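Local coordinates for protein 16.4 kDa salivary peptide (Culex quinquefasciatus, PDB 7KC8) that is of unknown function but, as a mosquito salivary protein with a ricin-like beta-trefoil fold, may bind sugars, at residues I19-K24 against E39-E44; H28-Y33 against Y57-Y62; R72-L77 against D113-K118. All blocks are in the same frame, centred on the assembly; numbering follows the deposited sequence.

In the fold
All three contacts join strands of the beta-trefoil, but only interaction 3 is a true strand pairing. Interactions 1 and 3 are buried. In interaction 1 a tryptophan N-H and apolar side chains join two strands that each pair with strand 8-12, while in interaction 3 backbone hydrogen bonds and valines join 72-77 to 115-118. Interaction 2 is partly buried and the most strongly charged of the three, with an arginine gripped by a carboxylate and a tyrosine ring. Strand 72-77 ties it to interaction 3, since the T76 hydroxyl hydrogen-bonds to the E59 carboxylate and the backbones of K75 and Y62 are paired. M21 of interaction 1 packs on R30, L32 and Y57 of interaction 2.

Interaction 1 of 3, residues I19-K24 against E39-E44; sequences INMWDK and EEWVIE
The indole of W41 reaches across from strand 40-46 and hydrogen-bonds through its single N-H to a backbone carbonyl: NE1 lies 3.0 Å from I19 O, with an N-H...O angle of 153°. The carbonyl oxygen sits at the ring edge in the indole plane, while NE1 approaches from above the carbonyl plane. Tryptophan suits this place because it satisfies a buried polar atom and fills apolar volume at once. Packing is close beside that bond, where I19 CG2, anti to its backbone N, comes within 3.3 Å of W41 CZ2. M21 adds a Met-aromatic contact, its SD lying obliquely 4.9 Å from the centroid of the W41 six-membered ring. The M21 chain, extended beyond CG, carries M21 CE to 3.2 Å from E39 CD. E39 is closely packed too, though partly exposed; its chain bends at chi2 (54°) and OE1 accepts the N-H of E40. The contact loosens beyond M21, where W22 and D23 turn out to solvent and touch nothing of 39-44. The two strands of the beta-trefoil, 17-21 and 40-46, both pair with strand 8-12, whose L10 packs on I19 and W41, while P54 of strand 49-54 packs on M21 and W41.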
loop_
_atom_site.group_PDB
_atom_site.type_symbol
_atom_site.label_atom_id
_atom_site.label_comp_id
_atom_site.label_asym_id
_atom_site.label_seq_id
_atom_site.Cartn_x
_atom_site.Cartn_y
_atom_site.Cartn_z
ATOM N N ILE A 19 0.273 4.219 -6.239
ATOM C CA ILE A 19 -0.227 4.791 -4.995
ATOM C C ILE A 19 0.465 6.131 -4.771
ATOM O O ILE A 19 1.670 6.173 -4.507
ATOM C CB ILE A 19 0.024 3.853 -3.805
ATOM C CG1 ILE A 19 -0.668 2.509 -3.982
ATOM C CG2 ILE A 19 -0.460 4.496 -2.519
ATOM C CD1 ILE A 19 -0.311 1.532 -2.872
ATOM N N ASN A 20 -0.291 7.220 -4.851
ATOM C CA ASN A 20 0.220 8.543 -4.514
ATOM C C ASN A 20 -0.367 8.991 -3.178
ATOM O O ASN A 20 -1.354 8.439 -2.685
ATOM C CB ASN A 20 -0.116 9.567 -5.611
ATOM C CG ASN A 20 0.564 9.260 -6.930
ATOM O OD1 ASN A 20 1.252 8.247 -7.064
ATOM N ND2 ASN A 20 0.352 10.113 -7.918
ATOM N N MET A 21 0.271 9.984 -2.580
ATOM C CA MET A 21 -0.162 10.485 -1.263
ATOM C C MET A 21 -0.300 12.011 -1.295
ATOM O O MET A 21 0.267 12.650 -2.183
ATOM C CB MET A 21 0.856 10.072 -0.198
ATOM C CG MET A 21 2.288 10.370 -0.582
ATOM S SD MET A 21 3.540 9.576 0.388
ATOM C CE MET A 21 5.008 10.139 -0.450
ATOM N N TRP A 22 -1.046 12.549 -0.344
ATOM C CA TRP A 22 -1.209 13.988 -0.205
ATOM C C TRP A 22 0.098 14.641 0.232
ATOM O O TRP A 22 0.938 14.028 0.900
ATOM C CB TRP A 22 -2.318 14.309 0.799
ATOM C CG TRP A 22 -3.650 14.485 0.148
ATOM C CD1 TRP A 22 -4.276 13.609 -0.692
ATOM C CD2 TRP A 22 -4.530 15.603 0.285
ATOM N NE1 TRP A 22 -5.494 14.112 -1.086
ATOM C CE2 TRP A 22 -5.676 15.334 -0.497
ATOM C CE3 TRP A 22 -4.466 16.799 0.997
ATOM C CZ2 TRP A 22 -6.743 16.222 -0.593
ATOM C CZ3 TRP A 22 -5.532 17.685 0.907
ATOM C CH2 TRP A 22 -6.655 17.391 0.116
ATOM N N ASP A 23 0.275 15.910 -0.099
ATOM C CA ASP A 23 1.501 16.633 0.312
ATOM C C ASP A 23 1.408 17.024 1.784
ATOM O O ASP A 23 2.450 17.135 2.412
ATOM C CB ASP A 23 1.783 17.813 -0.617
ATOM C CG ASP A 23 2.261 17.398 -1.998
ATOM O OD1 ASP A 23 2.386 16.184 -2.235
ATOM O OD2 ASP A 23 2.503 18.293 -2.829
ATOM N N LYS A 24 0.199 17.137 2.315
ATOM C CA LYS A 24 0.077 17.638 3.698
ATOM C C LYS A 24 -0.802 16.737 4.558
ATOM O O LYS A 24 -1.942 16.506 4.197
ATOM C CB LYS A 24 -0.354 19.103 3.678
ATOM N N GLU A 39 5.504 7.358 -7.358
ATOM C CA GLU A 39 5.797 7.516 -5.915
ATOM C C GLU A 39 6.699 6.377 -5.407
ATOM O O GLU A 39 6.507 5.236 -5.785
ATOM C CB GLU A 39 4.490 7.619 -5.142
ATOM C CG GLU A 39 4.669 8.102 -3.720
ATOM C CD GLU A 39 5.421 9.407 -3.564
ATOM O OE1 GLU A 39 6.627 9.352 -3.328
ATOM O OE2 GLU A 39 4.798 10.455 -3.694
ATOM N N GLU A 40 7.665 6.703 -4.561
ATOM C CA GLU A 40 8.582 5.667 -4.033
ATOM C C GLU A 40 8.112 5.211 -2.647
ATOM O O GLU A 40 7.797 6.053 -1.832
ATOM C CB GLU A 40 10.010 6.176 -4.109
ATOM C CG GLU A 40 10.443 6.373 -5.536
ATOM C CD GLU A 40 11.652 7.240 -5.787
ATOM O OE1 GLU A 40 12.592 7.119 -5.063
ATOM O OE2 GLU A 40 11.622 8.023 -6.720
ATOM N N TRP A 41 8.025 3.898 -2.447
ATOM C CA TRP A 41 7.582 3.305 -1.193
ATOM C C TRP A 41 8.626 2.318 -0.704
ATOM O O TRP A 41 9.478 1.862 -1.464
ATOM C CB TRP A 41 6.248 2.579 -1.357
ATOM C CG TRP A 41 5.127 3.475 -1.690
ATOM C CD1 TRP A 41 4.783 3.941 -2.934
ATOM C CD2 TRP A 41 4.183 4.029 -0.778
ATOM N NE1 TRP A 41 3.684 4.753 -2.843
ATOM C CE2 TRP A 41 3.292 4.823 -1.531
ATOM C CE3 TRP A 41 4.004 3.937 0.604
ATOM C CZ2 TRP A 41 2.247 5.527 -0.947
ATOM C CZ3 TRP A 41 2.947 4.631 1.186
ATOM C CH2 TRP A 41 2.080 5.410 0.407
ATOM N N VAL A 42 8.540 1.955 0.570
ATOM C CA VAL A 42 9.467 0.991 1.145
ATOM C C VAL A 42 8.696 -0.205 1.684
ATOM O O VAL A 42 7.749 -0.050 2.460
ATOM C CB VAL A 42 10.335 1.626 2.240
ATOM C CG1 VAL A 42 11.310 0.586 2.796
ATOM C CG2 VAL A 42 11.079 2.807 1.673
ATOM N N ILE A 43 9.109 -1.392 1.273
ATOM C CA ILE A 43 8.587 -2.643 1.804
ATOM C C ILE A 43 9.572 -3.155 2.848
ATOM O O ILE A 43 10.749 -3.381 2.542
ATOM C CB ILE A 43 8.383 -3.679 0.687
ATOM C CG1 ILE A 43 7.260 -3.245 -0.260
ATOM C CG2 ILE A 43 8.122 -5.060 1.291
ATOM C CD1 ILE A 43 7.145 -4.088 -1.518
ATOM N N GLU A 44 9.103 -3.339 4.078
ATOM C CA GLU A 44 9.909 -3.872 5.171
ATOM C C GLU A 44 9.329 -5.208 5.614
ATOM O O GLU A 44 8.110 -5.350 5.719
ATOM C CB GLU A 44 9.943 -2.920 6.359
ATOM C CG GLU A 44 10.412 -1.514 6.021
ATOM C CD GLU A 44 10.248 -0.545 7.186
ATOM O OE1 GLU A 44 9.744 -0.969 8.248
ATOM O OE2 GLU A 44 10.620 0.638 7.040
#

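Interaction 2 of 3, residues H28-Y33 against Y57-Y62; sequences HYRKLY and YTEYLY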
loop_
_atom_site.group_PDB
_atom_site.type_symbol
_atom_site.label_atom_id
_atom_site.label_comp_id
_atom_site.label_asym_id
_atom_site.label_seq_id
_atom_site.Cartn_x
_atom_site.Cartn_y
_atom_site.Cartn_z
ATOM N N HIS A 28 -4.435 12.805 11.962
ATOM C CA HIS A 28 -3.405 11.828 12.362
ATOM C C HIS A 28 -3.020 10.942 11.173
ATOM O O HIS A 28 -2.244 10.016 11.386
ATOM C CB HIS A 28 -4.017 10.999 13.484
ATOM C CG HIS A 28 -5.243 10.251 13.089
ATOM N ND1 HIS A 28 -6.498 10.817 13.128
ATOM C CD2 HIS A 28 -5.413 8.985 12.655
ATOM C CE1 HIS A 28 -7.386 9.935 12.726
ATOM N NE2 HIS A 28 -6.746 8.805 12.431
ATOM N N TYR A 29 -3.512 11.235 9.974
ATOM C CA TYR A 29 -3.300 10.333 8.819
ATOM C C TYR A 29 -2.957 11.098 7.540
ATOM O O TYR A 29 -3.204 12.290 7.478
ATOM C CB TYR A 29 -4.559 9.485 8.619
ATOM C CG TYR A 29 -5.794 10.275 8.262
ATOM C CD1 TYR A 29 -6.113 10.554 6.943
ATOM C CD2 TYR A 29 -6.643 10.759 9.241
ATOM C CE1 TYR A 29 -7.229 11.297 6.608
ATOM C CE2 TYR A 29 -7.768 11.497 8.923
ATOM C CZ TYR A 29 -8.063 11.768 7.601
ATOM O OH TYR A 29 -9.168 12.497 7.273
ATOM N N ARG A 30 -2.382 10.409 6.559
ATOM C CA ARG A 30 -2.086 11.009 5.231
ATOM C C ARG A 30 -2.937 10.321 4.165
ATOM O O ARG A 30 -2.828 9.113 4.041
ATOM C CB ARG A 30 -0.611 10.912 4.862
ATOM C CG ARG A 30 -0.256 11.576 3.540
ATOM C CD ARG A 30 1.239 11.627 3.306
ATOM N NE ARG A 30 1.939 12.157 4.463
ATOM C CZ ARG A 30 2.467 13.370 4.537
ATOM N NH1 ARG A 30 2.389 14.195 3.509
ATOM N NH2 ARG A 30 3.079 13.752 5.640
ATOM N N LYS A 31 -3.659 11.097 3.365
ATOM C CA LYS A 31 -4.585 10.557 2.377
ATOM C C LYS A 31 -3.853 10.107 1.119
ATOM O O LYS A 31 -2.863 10.716 0.694
ATOM C CB LYS A 31 -5.651 11.593 2.014
ATOM N N LEU A 32 -4.348 9.031 0.523
ATOM C CA LEU A 32 -3.752 8.454 -0.669
ATOM C C LEU A 32 -4.754 8.500 -1.811
ATOM O O LEU A 32 -5.963 8.649 -1.601
ATOM C CB LEU A 32 -3.308 6.999 -0.425
ATOM C CG LEU A 32 -2.515 6.701 0.852
ATOM C CD1 LEU A 32 -2.228 5.203 0.963
ATOM C CD2 LEU A 32 -1.234 7.486 0.848
ATOM N N TYR A 33 -4.233 8.360 -3.026
ATOM C CA TYR A 33 -5.092 8.246 -4.194
ATOM C C TYR A 33 -4.295 7.590 -5.307
ATOM O O TYR A 33 -3.063 7.630 -5.321
ATOM C CB TYR A 33 -5.641 9.614 -4.649
ATOM C CG TYR A 33 -4.556 10.582 -5.051
ATOM C CD1 TYR A 33 -3.931 11.379 -4.094
ATOM C CD2 TYR A 33 -4.122 10.674 -6.368
ATOM C CE1 TYR A 33 -2.929 12.253 -4.439
ATOM C CE2 TYR A 33 -3.103 11.556 -6.726
ATOM C CZ TYR A 33 -2.518 12.338 -5.752
ATOM O OH TYR A 33 -1.518 13.215 -6.069
ATOM N N TYR A 57 8.543 9.566 4.298
ATOM C CA TYR A 57 7.899 9.750 5.594
ATOM C C TYR A 57 7.894 8.439 6.355
ATOM O O TYR A 57 7.646 7.378 5.778
ATOM C CB TYR A 57 6.453 10.233 5.483
ATOM C CG TYR A 57 6.246 11.426 4.600
ATOM C CD1 TYR A 57 6.670 12.688 4.990
ATOM C CD2 TYR A 57 5.594 11.294 3.384
ATOM C CE1 TYR A 57 6.463 13.788 4.175
ATOM C CE2 TYR A 57 5.390 12.377 2.560
ATOM C CZ TYR A 57 5.819 13.626 2.958
ATOM O OH TYR A 57 5.608 14.695 2.123
ATOM N N THR A 58 8.138 8.510 7.657
ATOM C CA THR A 58 8.026 7.312 8.481
ATOM C C THR A 58 6.575 7.167 8.949
ATOM O O THR A 58 6.229 7.385 10.110
ATOM C CB THR A 58 9.010 7.369 9.636
ATOM O OG1 THR A 58 8.628 6.393 10.609
ATOM C CG2 THR A 58 9.037 8.762 10.262
ATOM N N GLU A 59 5.712 6.805 7.992
ATOM C CA GLU A 59 4.279 6.619 8.226
ATOM C C GLU A 59 3.835 5.320 7.571
ATOM O O GLU A 59 4.036 5.126 6.367
ATOM C CB GLU A 59 3.450 7.774 7.653
ATOM C CG GLU A 59 4.009 9.158 7.915
ATOM C CD GLU A 59 3.304 10.221 7.102
ATOM O OE1 GLU A 59 2.373 9.866 6.358
ATOM O OE2 GLU A 59 3.673 11.407 7.190
ATOM N N TYR A 60 3.202 4.448 8.334
ATOM C CA TYR A 60 2.958 3.102 7.850
ATOM C C TYR A 60 1.584 2.978 7.217
ATOM O O TYR A 60 0.576 3.364 7.822
ATOM C CB TYR A 60 3.141 2.085 8.973
ATOM C CG TYR A 60 4.600 1.799 9.140
ATOM C CD1 TYR A 60 5.317 1.207 8.109
ATOM C CD2 TYR A 60 5.282 2.170 10.294
ATOM C CE1 TYR A 60 6.662 0.961 8.228
ATOM C CE2 TYR A 60 6.640 1.923 10.420
ATOM C CZ TYR A 60 7.325 1.319 9.384
ATOM O OH TYR A 60 8.678 1.069 9.498
ATOM N N LEU A 61 1.563 2.442 5.997
ATOM C CA LEU A 61 0.325 2.077 5.311
ATOM C C LEU A 61 -0.564 1.239 6.213
ATOM O O LEU A 61 -0.114 0.259 6.810
ATOM C CB LEU A 61 0.654 1.284 4.039
ATOM C CG LEU A 61 -0.443 1.194 2.980
ATOM C CD1 LEU A 61 -0.582 2.556 2.365
ATOM C CD2 LEU A 61 -0.142 0.134 1.928
ATOM N N TYR A 62 -1.834 1.614 6.300
ATOM C CA TYR A 62 -2.779 0.846 7.103
ATOM C C TYR A 62 -4.169 1.006 6.527
ATOM O O TYR A 62 -4.410 1.835 5.646
ATOM C CB TYR A 62 -2.783 1.269 8.564
ATOM C CG TYR A 62 -3.548 2.550 8.815
ATOM C CD1 TYR A 62 -3.091 3.765 8.317
ATOM C CD2 TYR A 62 -4.724 2.547 9.552
ATOM C CE1 TYR A 62 -3.779 4.931 8.545
ATOM C CE2 TYR A 62 -5.421 3.717 9.784
ATOM C CZ TYR A 62 -4.945 4.910 9.280
ATOM O OH TYR A 62 -5.638 6.081 9.515
#
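E59 OE1 is the best-held polar atom here, gripped by two hydrogen bonds: one from R30 NE, at 3.0 Å and an N-H...O angle of 159°, the other with the hydroxyl OG1 of T76. The second carboxylate oxygen, E59 OE2, takes R30 NH2 at 2.9 Å and a weak further bond from R30 NE. The arginine thus meets the carboxylate side-on, one nitrogen to each oxygen, with both oxygens using their syn lone pairs and the two planes nearly coplanar. R30 CG is anti to the backbone N and the chain bends at chi3 (-50°), which lays the guanidinium flat over one face of the Y57 ring. The centres are 3.7 Å apart and the planes 12° apart, a stacked cation-pi contact. Arginine suits this place because its plane can offer N-H groups at the edge and charge over the face together. Y57 and E59 flank T58, the centre of an inverse gamma turn, and the chain then enters strand 60-63. In this beta-trefoil the strand pairs with 72-77, which also pairs with 29-35, so the two segments meet chiefly through side chains. R30 NH1 points to a different partner, hydrogen-bonding to W22 O. Further along, partly exposed L32 meets buried L61 methyl to methyl, the two CD1 atoms being only 3.4 Å apart, closer than usual van der Waals contact. Near the start of the 28-33 segment, Y62 OH comes to 3.7 Å from Y29 CB.

Interaction 3 of 3, residues R72-L77 against D113-K118; sequences RAVKTL and DHVVTK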
loop_
_atom_site.group_PDB
_atom_site.type_symbol
_atom_site.label_atom_id
_atom_site.label_comp_id
_atom_site.label_asym_id
_atom_site.label_seq_id
_atom_site.Cartn_x
_atom_site.Cartn_y
_atom_site.Cartn_z
ATOM N N ARG A 72 -12.867 -0.066 1.979
ATOM C CA ARG A 72 -12.144 0.205 3.218
ATOM C C ARG A 72 -10.930 1.075 2.912
ATOM O O ARG A 72 -9.982 0.621 2.262
ATOM C CB ARG A 72 -11.721 -1.098 3.893
ATOM C CG ARG A 72 -10.975 -0.874 5.210
ATOM C CD ARG A 72 -10.489 -2.166 5.814
ATOM N NE ARG A 72 -11.571 -3.121 5.993
ATOM C CZ ARG A 72 -12.342 -3.182 7.075
ATOM N NH1 ARG A 72 -12.152 -2.351 8.092
ATOM N NH2 ARG A 72 -13.304 -4.089 7.143
ATOM N N ALA A 73 -10.951 2.316 3.397
ATOM C CA ALA A 73 -9.923 3.280 3.027
ATOM C C ALA A 73 -8.568 2.866 3.580
ATOM O O ALA A 73 -8.462 2.374 4.704
ATOM C CB ALA A 73 -10.288 4.678 3.526
ATOM N N VAL A 74 -7.539 3.053 2.762
ATOM C CA VAL A 74 -6.145 2.777 3.091
ATOM C C VAL A 74 -5.403 4.114 3.093
ATOM O O VAL A 74 -5.558 4.915 2.161
ATOM C CB VAL A 74 -5.531 1.797 2.065
ATOM C CG1 VAL A 74 -4.010 1.662 2.210
ATOM C CG2 VAL A 74 -6.224 0.436 2.134
ATOM N N LYS A 75 -4.615 4.362 4.140
ATOM C CA LYS A 75 -3.799 5.567 4.218
ATOM C C LYS A 75 -2.556 5.257 5.052
ATOM O O LYS A 75 -2.327 4.106 5.437
ATOM C CB LYS A 75 -4.626 6.748 4.755
ATOM C CG LYS A 75 -5.418 6.507 6.020
ATOM N N THR A 76 -1.723 6.281 5.304
ATOM C CA THR A 76 -0.546 6.125 6.154
ATOM C C THR A 76 -0.736 6.855 7.475
ATOM O O THR A 76 -1.325 7.940 7.526
ATOM C CB THR A 76 0.734 6.633 5.489
ATOM O OG1 THR A 76 0.711 8.061 5.441
ATOM C CG2 THR A 76 0.878 6.079 4.080
ATOM N N LEU A 77 -0.187 6.268 8.536
ATOM C CA LEU A 77 -0.445 6.703 9.904
ATOM C C LEU A 77 0.640 7.680 10.343
ATOM O O LEU A 77 1.784 7.287 10.584
ATOM C CB LEU A 77 -0.515 5.502 10.842
ATOM C CG LEU A 77 -1.040 5.901 12.219
ATOM C CD1 LEU A 77 -2.360 6.647 12.039
ATOM C CD2 LEU A 77 -1.237 4.701 13.109
ATOM N N ASP A 113 -10.075 5.746 -8.619
ATOM C CA ASP A 113 -8.756 6.066 -8.069
ATOM C C ASP A 113 -8.665 5.971 -6.544
ATOM O O ASP A 113 -7.657 6.392 -5.974
ATOM C CB ASP A 113 -8.276 7.457 -8.504
ATOM C CG ASP A 113 -8.300 7.644 -10.006
ATOM O OD1 ASP A 113 -8.049 6.674 -10.748
ATOM O OD2 ASP A 113 -8.556 8.780 -10.449
ATOM N N HIS A 114 -9.686 5.451 -5.865
ATOM C CA HIS A 114 -9.594 5.210 -4.432
ATOM C C HIS A 114 -8.623 4.072 -4.133
ATOM O O HIS A 114 -8.549 3.088 -4.879
ATOM C CB HIS A 114 -10.969 4.857 -3.862
ATOM C CG HIS A 114 -11.915 6.015 -3.795
ATOM N ND1 HIS A 114 -12.665 6.429 -4.877
ATOM C CD2 HIS A 114 -12.236 6.846 -2.773
ATOM C CE1 HIS A 114 -13.400 7.469 -4.528
ATOM N NE2 HIS A 114 -13.156 7.742 -3.258
ATOM N N VAL A 115 -7.886 4.202 -3.029
ATOM C CA VAL A 115 -6.972 3.165 -2.554
ATOM C C VAL A 115 -7.641 2.512 -1.357
ATOM O O VAL A 115 -7.778 3.124 -0.298
ATOM C CB VAL A 115 -5.589 3.728 -2.195
ATOM C CG1 VAL A 115 -4.631 2.602 -1.758
ATOM C CG2 VAL A 115 -4.990 4.460 -3.383
ATOM N N VAL A 116 -8.071 1.267 -1.533
ATOM C CA VAL A 116 -8.956 0.594 -0.603
ATOM C C VAL A 116 -8.588 -0.882 -0.564
ATOM O O VAL A 116 -7.921 -1.407 -1.457
ATOM C CB VAL A 116 -10.450 0.737 -1.001
ATOM C CG1 VAL A 116 -10.877 2.199 -1.113
ATOM C CG2 VAL A 116 -10.727 0.003 -2.322
ATOM N N THR A 117 -9.119 -1.545 0.440
ATOM C CA THR A 117 -9.063 -3.009 0.507
ATOM C C THR A 117 -10.482 -3.505 0.219
ATOM O O THR A 117 -11.431 -2.785 0.480
ATOM C CB THR A 117 -8.333 -3.511 1.751
ATOM O OG1 THR A 117 -9.090 -3.169 2.901
ATOM C CG2 THR A 117 -6.933 -2.952 1.854
ATOM N N LYS A 118 -10.601 -4.699 -0.322
ATOM C CA LYS A 118 -11.918 -5.273 -0.652
ATOM C C LYS A 118 -11.865 -6.779 -0.440
ATOM O O LYS A 118 -10.920 -7.396 -0.899
ATOM C CB LYS A 118 -12.252 -5.048 -2.127
ATOM C CG LYS A 118 -12.574 -3.627 -2.526
#
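Strand 115-118 crosses strand 72-77 as its antiparallel partner, the N-to-C directions 131° apart, a short, strongly twisted pairing within the beta-trefoil. It enters the contact at V115, whose carbonyl O accepts the backbone N-H of V74 at 3.1 Å in the carbonyl plane. The V115 side chain lies across V74, with CG1 4.0 Å from V74 CB, and L107 of strand 105-109 packs on both. Branched valines suit these positions, since they favour the extended backbone and pack closely in a buried layer. V116 follows as the non-hydrogen-bonded partner of A73, their CA atoms 4.6 Å apart. The small alanine suits so near a backbone. V116 CA also makes a C-H...O contact with R72 O, at 3.0 Å. T117 is the hydrogen-bonded partner of R72: its N donates to R72 O at 3.0 Å, along a carbonyl lone pair, with an N-H...O angle of 154°. The return bond, R72 N to T117 O, is weak. Two branches of the threonine then do different work. CG2, anti to the carbonyl carbon, presses on V74 CG2 at 3.5 Å, tighter than usual. OG1, in the crowded position between N and C (chi1 66°), lies at the edge of the R72 guanidinium plane, with R72 CD 3.4 Å away, and hydrogen-bonds to E105 OE2. The same carboxylate oxygen forms a salt bridge with R72 NE, while R72 NH1 hydrogen-bonds to E64 O and Y103 makes a cation-pi contact. The buried arginine is therefore matched by a nearby carboxylate, an arrangement that probably keeps both groups charged, and T117, bonded to the same oxygen, may help to position E105 against R72.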